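Local coordinates for protein Succinylglutamatedesuccinylase/aspartoacylase (Rhodobacter sphaeroides 2.4.1, PDB 3CDX) that probably hydrolyses carbon–nitrogen bonds in linear amides as a metal-dependent enzyme of the succinylglutamate desuccinylase/aspartoacylase family, at residues Gly291-Trp296 with Pro307-Tyr312; Glu265-Val270 with Leu311-Gly316; Val270-Thr275 with Gly325-Gly330; Asp156-Thr161 with Ile317-Ala322. All blocks are in the same frame, centred on the assembly; numbering follows the deposited sequence.

Contact 4 is the buried one: it ties the catalytic domain, near the calcium site, to strand 316-322 by backbone pairing, an indole hydrogen bond and aromatic packing. Contacts 1, 2 and 3 are partly buried and lie farther out, in the beta-rich C-terminal part of the chain. Contact 1 closes a bulged hairpin, whereas contact 2 has no direct hydrogen bond and depends on one water and on aliphatic packing. Contact 3 is richest in arginine and faces other subunits. Val-270 belongs to contacts 2 and 3, both of which use strand 259-271, and Leu-311 and Tyr-312 belong to contacts 1 and 2. Tyr-312 also touches Val-318 of contact 4.

Contact 1 (Gly291-Trp296 with Pro307-Tyr312); sequences GETAGW and PLELLY
Ala-294 presses its methyl onto the centre of the Tyr-312 ring, CB lying 3.6 Å from the ring centroid and only 6° off its normal, a CH-pi contact. A small side chain suits this place because the ring lies so close over the strand. The phenol oxygen is tied back by a water that bridges Tyr-312 OH and Ala-294 O. Beyond, Thr-293 and Glu-309 cross at about a right angle: OG1 donates to OE2 of Glu-309, at a separation so short that its exact length is doubtful. Glu-309 has CG anti to the backbone N (chi1 -170°), 3.9 Å from Trp-296 NE1. Its chain, extended beyond CG, lies beside Trp-296 and points the same way, indole and carboxylate planes 23° apart. Thr-293 CG2 sits over one indole face, toward the rim, so the threonine serves both neighbours. Ala-294 and Gly-295 both face Leu-310, a classic beta bulge; Ala-294 N bonds to Leu-310 O at 2.7 Å, and Leu-310 N to Gly-295 O at 2.9 Å. The antiparallel hairpin of strands 293-298 and 308-311 belongs to a four-stranded sheet in which 276-280 flanks 293-298 on its other side, while Val-270 of strand 259-271 packs against Ala-294 and Leu-310.

Contact 2 (Glu265-Val270 with Leu311-Gly316); sequences EADAYV and LYRRDG
A single water joins Asp-267 to Arg-313: it donates to Asp-267 O at 2.6 Å and accepts from Arg-313 N at 3.0 Å. It thus satisfies two backbone groups that do not bond directly, and no direct hydrogen bond spans the two segments. The same carbonyl oxygen is also met by aliphatic carbon, with CB of Arg-313 and CG of Arg-314 each 3.4 Å from Asp-267 O. The long arginine side chains suit this place because their methylene groups can cover the short 3-10 turn 266-268 while their charged ends reach beyond it. In Arg-314 the bend at chi2 (-59°) brings CD to 3.8 Å from Asp-267 CB; its NH2 forms a salt bridge with Glu-338. The planes of the Asp-267 carboxylate and the Arg-313 guanidinium are 35° apart, but the charged groups do not touch: OD1 of Asp-267 is 6.0 Å from NE of Arg-313. Any attraction between them is therefore probably modest. The guanidinium of Arg-313 instead has CB of Leu-311 over the centre of one face. Farther along, Val-270 holds CG2 anti to its carbonyl carbon, and this methyl approaches CD1 of Tyr-312 at 3.8 Å. A branched aliphatic residue fits there, offering one methyl to the ring while the other nears Leu-311 O. Strand 332-339 pairs with this part of strand 259-271 through backbone bonds of Ala-268 and Val-270, and its Val-336 also packs on Tyr-312, in the loop between strands 308-311 and 316-322.

Contact 3 (Val270-Thr275 with Gly325-Gly330); sequences VMAPRT and GRVTRG
Thr-275 lays its methyl over one face of the Arg-326 guanidinium, CG2 standing 3.6 Å above the plane and offset toward the rim; Arg-326 NE donates to Gln-101 O of the second subunit. The side chains of Arg-274 and Arg-329 run side by side in the same direction, yet their guanidinium planes are turned 81° apart. Their NH1 atoms, two donors, are 3.5 Å apart; Asp-302 of the fourth subunit forms salt bridges with both and probably eases their repulsion, and a water in the plane at the edge of the Arg-274 group also bridges them. With CG anti to the backbone N (chi1 178°), Arg-329 carries CG to 3.2 Å from Pro-273 O. Threonine suits position 275 because its two branches divide the work: CG2 covers the arginine, and OG1 accepts a hydrogen bond. Arg-329 N lies 2.9 Å from Thr-275 OG1, nearly straight at 171°. Gly-330 N donates to Ala-272 O at 2.8 Å, and Ala-272 CB packs on Val-327 CG2. Glycine fits position 330, whose backbone angles would press a side chain against the preceding carbonyl. Arg-329 also forms a salt bridge with Glu-42 of the third subunit, making these paired loops part of a subunit interface in the six-chain assembly.

Contact 4 (Asp156-Thr161 with Ile317-Ala322); sequences DSTPST and IVWFGA
Asp-156 and Gly-321 form a hydrogen-bonded antiparallel pair, so strand 155-157 of the catalytic domain is joined to strand 316-322, where Trp-319 and Phe-320 both face Val-335 in a classic beta bulge. The backbone bonds are Asp-156 N to Gly-321 O at 3.0 Å, Gly-321 N to Asp-156 O at 2.9 Å, and Thr-158 N to Trp-319 O at 2.9 Å. Glycine suits the pair, adding no side chain beside Asp-156, whose carboxylate forms a salt bridge with Arg-220.

Among the apolar contacts, Phe-320 turns its ring so that CE1 lies 3.5 Å from Ser-157 CB and also over the centre of one face of the Trp-319 indole. Small Ser-157 lets the ring come this close, and its own hydroxyl bonds to Gly-216 O. Thr-158 CG2 meets the indole edge in the ring plane. Beyond the segments, the Phe-320 ring meets that of Trp-38 of the third subunit, and its side chain lies about 8 Å from the bound calcium ion.

Side-chain polar bonding centres on Ser-160 OG, whose single proton is shared or chosen between two carbonyls, Thr-158 O and Glu-214 O. It also accepts the indole hydrogen: Trp-319 NE1 reaches Ser-160 OG at 2.9 Å, 5° out of the ring plane.

Contact 1 (Gly291-Trp296 with Pro307-Tyr312)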
loop_
_atom_site.group_PDB
_atom_site.type_symbol
_atom_site.label_atom_id
_atom_site.label_comp_id
_atom_site.label_asym_id
_atom_site.label_seq_id
_atom_site.Cartn_x
_atom_site.Cartn_y
_atom_site.Cartn_z
ATOM N N GLY A 291 32.381 -3.821 -28.967
ATOM C CA GLY A 291 31.776 -3.234 -30.150
ATOM C C GLY A 291 30.607 -3.998 -30.756
ATOM O O GLY A 291 29.850 -3.439 -31.557
ATOM N N GLU A 292 30.448 -5.258 -30.372
ATOM C CA GLU A 292 29.334 -6.029 -30.873
ATOM C C GLU A 292 28.025 -5.806 -30.088
ATOM O O GLU A 292 28.036 -5.361 -28.942
ATOM C CB GLU A 292 29.721 -7.499 -30.980
ATOM C CG GLU A 292 29.444 -8.377 -29.761
ATOM C CD GLU A 292 29.993 -9.802 -29.975
ATOM O OE1 GLU A 292 30.703 -9.994 -31.005
ATOM O OE2 GLU A 292 29.720 -10.716 -29.156
ATOM N N THR A 293 26.906 -6.118 -30.738
ATOM C CA THR A 293 25.563 -5.853 -30.216
ATOM C C THR A 293 25.255 -6.635 -28.933
ATOM O O THR A 293 25.390 -7.855 -28.889
ATOM C CB THR A 293 24.486 -6.083 -31.306
ATOM O OG1 THR A 293 24.766 -5.210 -32.406
ATOM C CG2 THR A 293 23.080 -5.737 -30.794
ATOM N N ALA A 294 24.887 -5.902 -27.879
ATOM C CA ALA A 294 24.516 -6.531 -26.594
ATOM C C ALA A 294 23.000 -6.814 -26.518
ATOM O O ALA A 294 22.573 -7.756 -25.817
ATOM C CB ALA A 294 24.987 -5.690 -25.404
ATOM N N GLY A 295 22.224 -6.041 -27.279
ATOM C CA GLY A 295 20.769 -6.165 -27.340
ATOM C C GLY A 295 20.181 -4.819 -27.676
ATOM O O GLY A 295 20.922 -3.907 -28.044
ATOM N N TRP A 296 18.857 -4.701 -27.565
ATOM C CA TRP A 296 18.086 -3.535 -27.999
ATOM C C TRP A 296 17.004 -3.202 -26.976
ATOM O O TRP A 296 16.344 -4.097 -26.421
ATOM C CB TRP A 296 17.352 -3.814 -29.339
ATOM C CG TRP A 296 18.216 -4.193 -30.484
ATOM C CD1 TRP A 296 18.780 -3.338 -31.403
ATOM C CD2 TRP A 296 18.638 -5.512 -30.846
ATOM N NE1 TRP A 296 19.520 -4.058 -32.318
ATOM C CE2 TRP A 296 19.459 -5.388 -31.999
ATOM C CE3 TRP A 296 18.387 -6.798 -30.321
ATOM C CZ2 TRP A 296 20.029 -6.492 -32.632
ATOM C CZ3 TRP A 296 18.961 -7.881 -30.919
ATOM C CH2 TRP A 296 19.778 -7.735 -32.075
ATOM N N PRO A 307 14.057 0.441 -32.061
ATOM C CA PRO A 307 14.681 0.150 -30.770
ATOM C C PRO A 307 16.092 0.729 -30.647
ATOM O O PRO A 307 16.798 0.951 -31.647
ATOM C CB PRO A 307 14.720 -1.376 -30.731
ATOM C CG PRO A 307 14.676 -1.789 -32.152
ATOM C CD PRO A 307 13.829 -0.781 -32.855
ATOM N N LEU A 308 16.510 0.941 -29.409
ATOM C CA LEU A 308 17.842 1.477 -29.190
ATOM C C LEU A 308 18.867 0.357 -29.017
ATOM O O LEU A 308 18.818 -0.390 -28.040
ATOM C CB LEU A 308 17.835 2.434 -27.990
ATOM C CG LEU A 308 19.136 3.091 -27.541
ATOM C CD1 LEU A 308 19.587 4.162 -28.583
ATOM C CD2 LEU A 308 18.899 3.743 -26.152
ATOM N N GLU A 309 19.807 0.267 -29.969
ATOM C CA GLU A 309 20.895 -0.713 -29.906
ATOM C C GLU A 309 21.919 -0.380 -28.814
ATOM O O GLU A 309 22.395 0.775 -28.730
ATOM C CB GLU A 309 21.626 -0.767 -31.256
ATOM C CG GLU A 309 22.638 -1.954 -31.374
ATOM C CD GLU A 309 23.445 -1.913 -32.691
ATOM O OE1 GLU A 309 23.287 -0.931 -33.432
ATOM O OE2 GLU A 309 24.227 -2.845 -32.966
ATOM N N LEU A 310 22.266 -1.387 -27.998
ATOM C CA LEU A 310 23.372 -1.276 -27.004
ATOM C C LEU A 310 24.536 -2.152 -27.408
ATOM O O LEU A 310 24.315 -3.254 -27.902
ATOM C CB LEU A 310 22.934 -1.724 -25.583
ATOM C CG LEU A 310 21.696 -1.040 -24.974
ATOM C CD1 LEU A 310 21.550 -1.286 -23.482
ATOM C CD2 LEU A 310 21.691 0.467 -25.276
ATOM N N LEU A 311 25.768 -1.691 -27.149
ATOM C CA LEU A 311 26.976 -2.463 -27.481
ATOM C C LEU A 311 27.763 -2.844 -26.233
ATOM O O LEU A 311 27.820 -2.058 -25.293
ATOM C CB LEU A 311 27.908 -1.659 -28.415
ATOM C CG LEU A 311 27.293 -0.968 -29.635
ATOM C CD1 LEU A 311 28.395 -0.167 -30.370
ATOM C CD2 LEU A 311 26.629 -1.986 -30.557
ATOM N N TYR A 312 28.352 -4.032 -26.227
ATOM C CA TYR A 312 29.410 -4.373 -25.279
ATOM C C TYR A 312 30.653 -3.507 -25.557
ATOM O O TYR A 312 30.929 -3.163 -26.708
ATOM C CB TYR A 312 29.851 -5.844 -25.416
ATOM C CG TYR A 312 28.782 -6.896 -25.200
ATOM C CD1 TYR A 312 28.302 -7.203 -23.922
ATOM C CD2 TYR A 312 28.261 -7.602 -26.281
ATOM C CE1 TYR A 312 27.296 -8.203 -23.733
ATOM C CE2 TYR A 312 27.280 -8.579 -26.108
ATOM C CZ TYR A 312 26.801 -8.866 -24.846
ATOM O OH TYR A 312 25.838 -9.849 -24.715
HETATM O O HOH W 1 23.510 -9.246 -24.042
#

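Contact 2 (Glu265-Val270 with Leu311-Gly316)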
loop_
_atom_site.group_PDB
_atom_site.type_symbol
_atom_site.label_atom_id
_atom_site.label_comp_id
_atom_site.label_asym_id
_atom_site.label_seq_id
_atom_site.Cartn_x
_atom_site.Cartn_y
_atom_site.Cartn_z
ATOM N N GLU A 265 36.577 -2.446 -15.023
ATOM C CA GLU A 265 36.405 -1.255 -15.849
ATOM C C GLU A 265 34.944 -0.813 -15.991
ATOM O O GLU A 265 34.063 -1.659 -16.066
ATOM C CB GLU A 265 37.003 -1.524 -17.248
ATOM N N ALA A 266 34.684 0.500 -16.059
ATOM C CA ALA A 266 33.307 0.968 -16.252
ATOM C C ALA A 266 32.767 0.409 -17.569
ATOM O O ALA A 266 31.552 0.163 -17.715
ATOM C CB ALA A 266 33.236 2.471 -16.253
ATOM N N ASP A 267 33.692 0.201 -18.512
ATOM C CA ASP A 267 33.391 -0.349 -19.831
ATOM C C ASP A 267 32.895 -1.817 -19.760
ATOM O O ASP A 267 32.333 -2.317 -20.728
ATOM C CB ASP A 267 34.632 -0.231 -20.748
ATOM C CG ASP A 267 34.640 1.066 -21.609
ATOM O OD1 ASP A 267 33.728 1.935 -21.481
ATOM O OD2 ASP A 267 35.570 1.191 -22.436
ATOM N N ALA A 268 33.135 -2.496 -18.636
ATOM C CA ALA A 268 32.578 -3.854 -18.336
ATOM C C ALA A 268 31.044 -3.918 -18.161
ATOM O O ALA A 268 30.458 -4.965 -18.321
ATOM C CB ALA A 268 33.262 -4.451 -17.107
ATOM N N TYR A 269 30.417 -2.796 -17.837
ATOM C CA TYR A 269 28.971 -2.699 -17.620
ATOM C C TYR A 269 28.248 -2.142 -18.840
ATOM O O TYR A 269 28.572 -1.034 -19.327
ATOM C CB TYR A 269 28.700 -1.768 -16.433
ATOM C CG TYR A 269 29.327 -2.272 -15.161
ATOM C CD1 TYR A 269 28.560 -2.941 -14.212
ATOM C CD2 TYR A 269 30.688 -2.106 -14.916
ATOM C CE1 TYR A 269 29.126 -3.421 -13.046
ATOM C CE2 TYR A 269 31.273 -2.588 -13.735
ATOM C CZ TYR A 269 30.478 -3.239 -12.815
ATOM O OH TYR A 269 31.021 -3.742 -11.661
ATOM N N VAL A 270 27.273 -2.888 -19.345
ATOM C CA VAL A 270 26.385 -2.352 -20.352
ATOM C C VAL A 270 25.209 -1.765 -19.624
ATOM O O VAL A 270 24.453 -2.476 -18.964
ATOM C CB VAL A 270 25.898 -3.413 -21.359
ATOM C CG1 VAL A 270 25.111 -2.734 -22.507
ATOM C CG2 VAL A 270 27.078 -4.221 -21.845
ATOM N N LEU A 311 25.768 -1.691 -27.149
ATOM C CA LEU A 311 26.976 -2.463 -27.481
ATOM C C LEU A 311 27.763 -2.844 -26.233
ATOM O O LEU A 311 27.820 -2.058 -25.293
ATOM C CB LEU A 311 27.908 -1.659 -28.415
ATOM C CG LEU A 311 27.293 -0.968 -29.635
ATOM C CD1 LEU A 311 28.395 -0.167 -30.370
ATOM C CD2 LEU A 311 26.629 -1.986 -30.557
ATOM N N TYR A 312 28.352 -4.032 -26.227
ATOM C CA TYR A 312 29.410 -4.373 -25.279
ATOM C C TYR A 312 30.653 -3.507 -25.557
ATOM O O TYR A 312 30.929 -3.163 -26.708
ATOM C CB TYR A 312 29.851 -5.844 -25.416
ATOM C CG TYR A 312 28.782 -6.896 -25.200
ATOM C CD1 TYR A 312 28.302 -7.203 -23.922
ATOM C CD2 TYR A 312 28.261 -7.602 -26.281
ATOM C CE1 TYR A 312 27.296 -8.203 -23.733
ATOM C CE2 TYR A 312 27.280 -8.579 -26.108
ATOM C CZ TYR A 312 26.801 -8.866 -24.846
ATOM O OH TYR A 312 25.838 -9.849 -24.715
ATOM N N ARG A 313 31.405 -3.201 -24.498
ATOM C CA ARG A 313 32.612 -2.387 -24.585
ATOM C C ARG A 313 33.832 -3.081 -23.969
ATOM O O ARG A 313 34.849 -2.427 -23.686
ATOM C CB ARG A 313 32.380 -1.026 -23.915
ATOM C CG ARG A 313 31.274 -0.204 -24.535
ATOM C CD ARG A 313 31.626 0.095 -25.964
ATOM N NE ARG A 313 30.715 1.065 -26.556
ATOM C CZ ARG A 313 30.703 1.363 -27.849
ATOM N NH1 ARG A 313 31.566 0.752 -28.664
ATOM N NH2 ARG A 313 29.840 2.267 -28.321
ATOM N N ARG A 314 33.729 -4.393 -23.763
ATOM C CA ARG A 314 34.851 -5.227 -23.361
ATOM C C ARG A 314 34.708 -6.616 -23.961
ATOM O O ARG A 314 33.587 -7.150 -23.980
ATOM C CB ARG A 314 34.870 -5.411 -21.824
ATOM C CG ARG A 314 35.132 -4.160 -20.987
ATOM C CD ARG A 314 36.471 -3.508 -21.324
ATOM N NE ARG A 314 37.638 -4.255 -20.854
ATOM C CZ ARG A 314 38.877 -3.752 -20.807
ATOM N NH1 ARG A 314 39.123 -2.497 -21.212
ATOM N NH2 ARG A 314 39.881 -4.512 -20.374
ATOM N N ASP A 315 35.821 -7.211 -24.431
ATOM C CA ASP A 315 35.851 -8.650 -24.727
ATOM C C ASP A 315 35.789 -9.407 -23.399
ATOM O O ASP A 315 36.292 -8.917 -22.382
ATOM C CB ASP A 315 37.130 -9.077 -25.469
ATOM C CG ASP A 315 37.369 -8.298 -26.774
ATOM O OD1 ASP A 315 36.458 -7.625 -27.289
ATOM O OD2 ASP A 315 38.501 -8.361 -27.292
ATOM N N GLY A 316 35.234 -10.618 -23.416
ATOM C CA GLY A 316 35.119 -11.409 -22.206
ATOM C C GLY A 316 33.937 -12.376 -22.195
ATOM O O GLY A 316 33.462 -12.804 -23.237
HETATM O O HOH W 2 30.739 -4.125 -21.754
#

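Contact 3 (Val270-Thr275 with Gly325-Gly330)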
loop_
_atom_site.group_PDB
_atom_site.type_symbol
_atom_site.label_atom_id
_atom_site.label_comp_id
_atom_site.label_asym_id
_atom_site.label_seq_id
_atom_site.Cartn_x
_atom_site.Cartn_y
_atom_site.Cartn_z
ATOM N N VAL A 270 27.273 -2.888 -19.345
ATOM C CA VAL A 270 26.385 -2.352 -20.352
ATOM C C VAL A 270 25.209 -1.765 -19.624
ATOM O O VAL A 270 24.453 -2.476 -18.964
ATOM C CB VAL A 270 25.898 -3.413 -21.359
ATOM C CG1 VAL A 270 25.111 -2.734 -22.507
ATOM C CG2 VAL A 270 27.078 -4.221 -21.845
ATOM N N MET A 271 25.051 -0.460 -19.762
ATOM C CA MET A 271 24.027 0.268 -19.043
ATOM C C MET A 271 22.841 0.633 -19.952
ATOM O O MET A 271 23.018 0.967 -21.123
ATOM C CB MET A 271 24.659 1.518 -18.437
ATOM C CG MET A 271 25.889 1.221 -17.527
ATOM S SD MET A 271 25.581 0.347 -15.987
ATOM C CE MET A 271 24.564 1.508 -15.088
ATOM N N ALA A 272 21.628 0.543 -19.413
ATOM C CA ALA A 272 20.438 1.052 -20.109
ATOM C C ALA A 272 20.312 2.598 -20.009
ATOM O O ALA A 272 20.161 3.134 -18.896
ATOM C CB ALA A 272 19.167 0.384 -19.548
ATOM N N PRO A 273 20.365 3.315 -21.156
ATOM C CA PRO A 273 20.195 4.772 -21.064
ATOM C C PRO A 273 18.740 5.190 -21.013
ATOM O O PRO A 273 18.427 6.339 -20.692
ATOM C CB PRO A 273 20.842 5.285 -22.363
ATOM C CG PRO A 273 21.281 4.042 -23.142
ATOM C CD PRO A 273 20.626 2.882 -22.539
ATOM N N ARG A 274 17.853 4.273 -21.378
ATOM C CA ARG A 274 16.440 4.569 -21.368
ATOM C C ARG A 274 15.681 3.418 -20.728
ATOM O O ARG A 274 16.127 2.267 -20.746
ATOM C CB ARG A 274 15.899 4.863 -22.783
ATOM C CG ARG A 274 16.459 6.111 -23.507
ATOM C CD ARG A 274 16.010 7.479 -22.915
ATOM N NE ARG A 274 16.775 8.571 -23.523
ATOM C CZ ARG A 274 16.993 9.780 -22.989
ATOM N NH1 ARG A 274 16.511 10.118 -21.797
ATOM N NH2 ARG A 274 17.721 10.669 -23.665
ATOM N N THR A 275 14.546 3.750 -20.130
ATOM C CA THR A 275 13.581 2.735 -19.707
ATOM C C THR A 275 12.874 2.095 -20.918
ATOM O O THR A 275 12.372 2.785 -21.803
ATOM C CB THR A 275 12.613 3.347 -18.700
ATOM O OG1 THR A 275 13.372 3.744 -17.551
ATOM C CG2 THR A 275 11.516 2.326 -18.263
ATOM N N GLY A 325 12.533 -8.221 -18.208
ATOM C CA GLY A 325 12.357 -7.683 -19.554
ATOM C C GLY A 325 12.311 -6.165 -19.573
ATOM O O GLY A 325 13.022 -5.512 -20.350
ATOM N N ARG A 326 11.458 -5.576 -18.742
ATOM C CA ARG A 326 11.366 -4.142 -18.731
ATOM C C ARG A 326 12.480 -3.589 -17.835
ATOM O O ARG A 326 12.490 -3.829 -16.629
ATOM C CB ARG A 326 9.970 -3.697 -18.300
ATOM C CG ARG A 326 9.809 -2.153 -18.212
ATOM C CD ARG A 326 8.331 -1.790 -18.116
ATOM N NE ARG A 326 8.068 -0.379 -17.872
ATOM C CZ ARG A 326 8.187 0.590 -18.785
ATOM N NH1 ARG A 326 8.614 0.318 -20.032
ATOM N NH2 ARG A 326 7.887 1.847 -18.454
ATOM N N VAL A 327 13.440 -2.882 -18.434
ATOM C CA VAL A 327 14.581 -2.359 -17.689
ATOM C C VAL A 327 14.369 -0.877 -17.437
ATOM O O VAL A 327 13.649 -0.221 -18.179
ATOM C CB VAL A 327 15.952 -2.551 -18.451
ATOM C CG1 VAL A 327 16.303 -4.076 -18.612
ATOM C CG2 VAL A 327 15.935 -1.833 -19.805
ATOM N N THR A 328 15.000 -0.360 -16.388
ATOM C CA THR A 328 14.871 1.029 -16.034
ATOM C C THR A 328 16.167 1.739 -16.422
ATOM O O THR A 328 17.245 1.187 -16.227
ATOM C CB THR A 328 14.561 1.196 -14.519
ATOM O OG1 THR A 328 13.363 0.488 -14.200
ATOM C CG2 THR A 328 14.317 2.669 -14.152
ATOM N N ARG A 329 16.050 2.948 -16.981
ATOM C CA ARG A 329 17.203 3.851 -17.183
ATOM C C ARG A 329 18.155 3.776 -15.988
ATOM O O ARG A 329 17.715 3.889 -14.840
ATOM C CB ARG A 329 16.728 5.311 -17.341
ATOM C CG ARG A 329 17.875 6.331 -17.497
ATOM C CD ARG A 329 17.364 7.776 -17.455
ATOM N NE ARG A 329 18.459 8.752 -17.568
ATOM C CZ ARG A 329 18.317 10.011 -17.993
ATOM N NH1 ARG A 329 17.136 10.487 -18.393
ATOM N NH2 ARG A 329 19.381 10.788 -18.049
ATOM N N GLY A 330 19.440 3.584 -16.251
ATOM C CA GLY A 330 20.408 3.385 -15.175
ATOM C C GLY A 330 20.704 1.967 -14.686
ATOM O O GLY A 330 21.570 1.796 -13.851
HETATM O O HOH W 3 14.670 9.000 -19.587
HETATM O O HOH W 4 9.753 2.576 -22.232
#

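Contact 4 (Asp156-Thr161 with Ile317-Ala322)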
loop_
_atom_site.group_PDB
_atom_site.type_symbol
_atom_site.label_atom_id
_atom_site.label_comp_id
_atom_site.label_asym_id
_atom_site.label_seq_id
_atom_site.Cartn_x
_atom_site.Cartn_y
_atom_site.Cartn_z
ATOM N N ASP A 156 20.434 -12.771 -14.159
ATOM C CA ASP A 156 20.985 -14.081 -13.967
ATOM C C ASP A 156 22.485 -13.895 -13.785
ATOM O O ASP A 156 23.061 -12.855 -14.164
ATOM C CB ASP A 156 20.687 -15.020 -15.137
ATOM C CG ASP A 156 20.768 -16.493 -14.728
ATOM O OD1 ASP A 156 20.866 -16.772 -13.507
ATOM O OD2 ASP A 156 20.724 -17.379 -15.624
ATOM N N SER A 157 23.122 -14.894 -13.204
ATOM C CA SER A 157 24.553 -14.864 -13.060
ATOM C C SER A 157 25.066 -16.253 -13.399
ATOM O O SER A 157 24.391 -17.260 -13.149
ATOM C CB SER A 157 24.939 -14.416 -11.642
ATOM O OG SER A 157 24.467 -15.349 -10.670
ATOM N N THR A 158 26.232 -16.316 -14.034
ATOM C CA THR A 158 26.834 -17.620 -14.271
ATOM C C THR A 158 27.453 -18.134 -12.969
ATOM O O THR A 158 28.091 -17.353 -12.239
ATOM C CB THR A 158 27.835 -17.604 -15.470
ATOM O OG1 THR A 158 28.238 -18.945 -15.753
ATOM C CG2 THR A 158 29.030 -16.774 -15.184
ATOM N N PRO A 159 27.202 -19.419 -12.625
ATOM C CA PRO A 159 27.730 -19.891 -11.331
ATOM C C PRO A 159 29.232 -19.635 -11.092
ATOM O O PRO A 159 30.102 -20.070 -11.863
ATOM C CB PRO A 159 27.373 -21.370 -11.299
ATOM C CG PRO A 159 26.164 -21.511 -12.350
ATOM C CD PRO A 159 26.403 -20.438 -13.349
ATOM N N SER A 160 29.514 -19.009 -9.963
ATOM C CA SER A 160 30.810 -18.418 -9.700
ATOM C C SER A 160 30.946 -18.103 -8.226
ATOM O O SER A 160 29.917 -18.008 -7.504
ATOM C CB SER A 160 30.911 -17.109 -10.486
ATOM O OG SER A 160 29.733 -16.322 -10.293
ATOM N N THR A 161 32.201 -17.938 -7.783
ATOM C CA THR A 161 32.518 -17.365 -6.481
ATOM C C THR A 161 32.991 -15.971 -6.791
ATOM O O THR A 161 33.241 -15.631 -7.953
ATOM C CB THR A 161 33.654 -18.116 -5.696
ATOM O OG1 THR A 161 34.792 -18.299 -6.551
ATOM C CG2 THR A 161 33.205 -19.466 -5.240
ATOM N N ILE A 317 33.479 -12.733 -20.998
ATOM C CA ILE A 317 32.386 -13.688 -20.791
ATOM C C ILE A 317 31.310 -12.938 -19.971
ATOM O O ILE A 317 31.638 -12.195 -19.021
ATOM C CB ILE A 317 32.914 -14.940 -20.043
ATOM C CG1 ILE A 317 34.081 -15.545 -20.830
ATOM C CG2 ILE A 317 31.792 -16.011 -19.727
ATOM C CD1 ILE A 317 34.559 -16.867 -20.313
ATOM N N VAL A 318 30.044 -13.069 -20.371
ATOM C CA VAL A 318 28.955 -12.460 -19.610
ATOM C C VAL A 318 28.896 -13.102 -18.221
ATOM O O VAL A 318 28.768 -14.315 -18.082
ATOM C CB VAL A 318 27.572 -12.504 -20.360
ATOM C CG1 VAL A 318 26.470 -11.815 -19.551
ATOM C CG2 VAL A 318 27.702 -11.798 -21.727
ATOM N N TRP A 319 29.029 -12.269 -17.196
ATOM C CA TRP A 319 28.972 -12.754 -15.816
ATOM C C TRP A 319 27.555 -12.619 -15.231
ATOM O O TRP A 319 27.019 -13.606 -14.691
ATOM C CB TRP A 319 29.970 -12.008 -14.944
ATOM C CG TRP A 319 29.971 -12.444 -13.501
ATOM C CD1 TRP A 319 29.769 -13.711 -13.009
ATOM C CD2 TRP A 319 30.161 -11.608 -12.371
ATOM N NE1 TRP A 319 29.855 -13.709 -11.641
ATOM C CE2 TRP A 319 30.071 -12.421 -11.225
ATOM C CE3 TRP A 319 30.406 -10.239 -12.213
ATOM C CZ2 TRP A 319 30.243 -11.916 -9.942
ATOM C CZ3 TRP A 319 30.554 -9.731 -10.917
ATOM C CH2 TRP A 319 30.470 -10.572 -9.805
ATOM N N PHE A 320 27.020 -11.383 -15.310
ATOM C CA PHE A 320 25.615 -11.033 -15.040
ATOM C C PHE A 320 24.925 -10.669 -16.333
ATOM O O PHE A 320 25.436 -9.859 -17.113
ATOM C CB PHE A 320 25.481 -9.826 -14.096
ATOM C CG PHE A 320 25.642 -10.151 -12.638
ATOM C CD1 PHE A 320 26.515 -11.133 -12.210
ATOM C CD2 PHE A 320 24.904 -9.440 -11.663
ATOM C CE1 PHE A 320 26.647 -11.439 -10.833
ATOM C CE2 PHE A 320 25.029 -9.754 -10.289
ATOM C CZ PHE A 320 25.915 -10.744 -9.889
ATOM N N GLY A 321 23.738 -11.233 -16.529
ATOM C CA GLY A 321 22.928 -10.964 -17.713
ATOM C C GLY A 321 21.576 -10.433 -17.318
ATOM O O GLY A 321 21.084 -10.734 -16.209
ATOM N N ALA A 322 20.980 -9.670 -18.227
ATOM C CA ALA A 322 19.674 -9.026 -18.025
ATOM C C ALA A 322 18.669 -9.925 -17.276
ATOM O O ALA A 322 18.538 -11.107 -17.588
ATOM C CB ALA A 322 19.100 -8.600 -19.350
#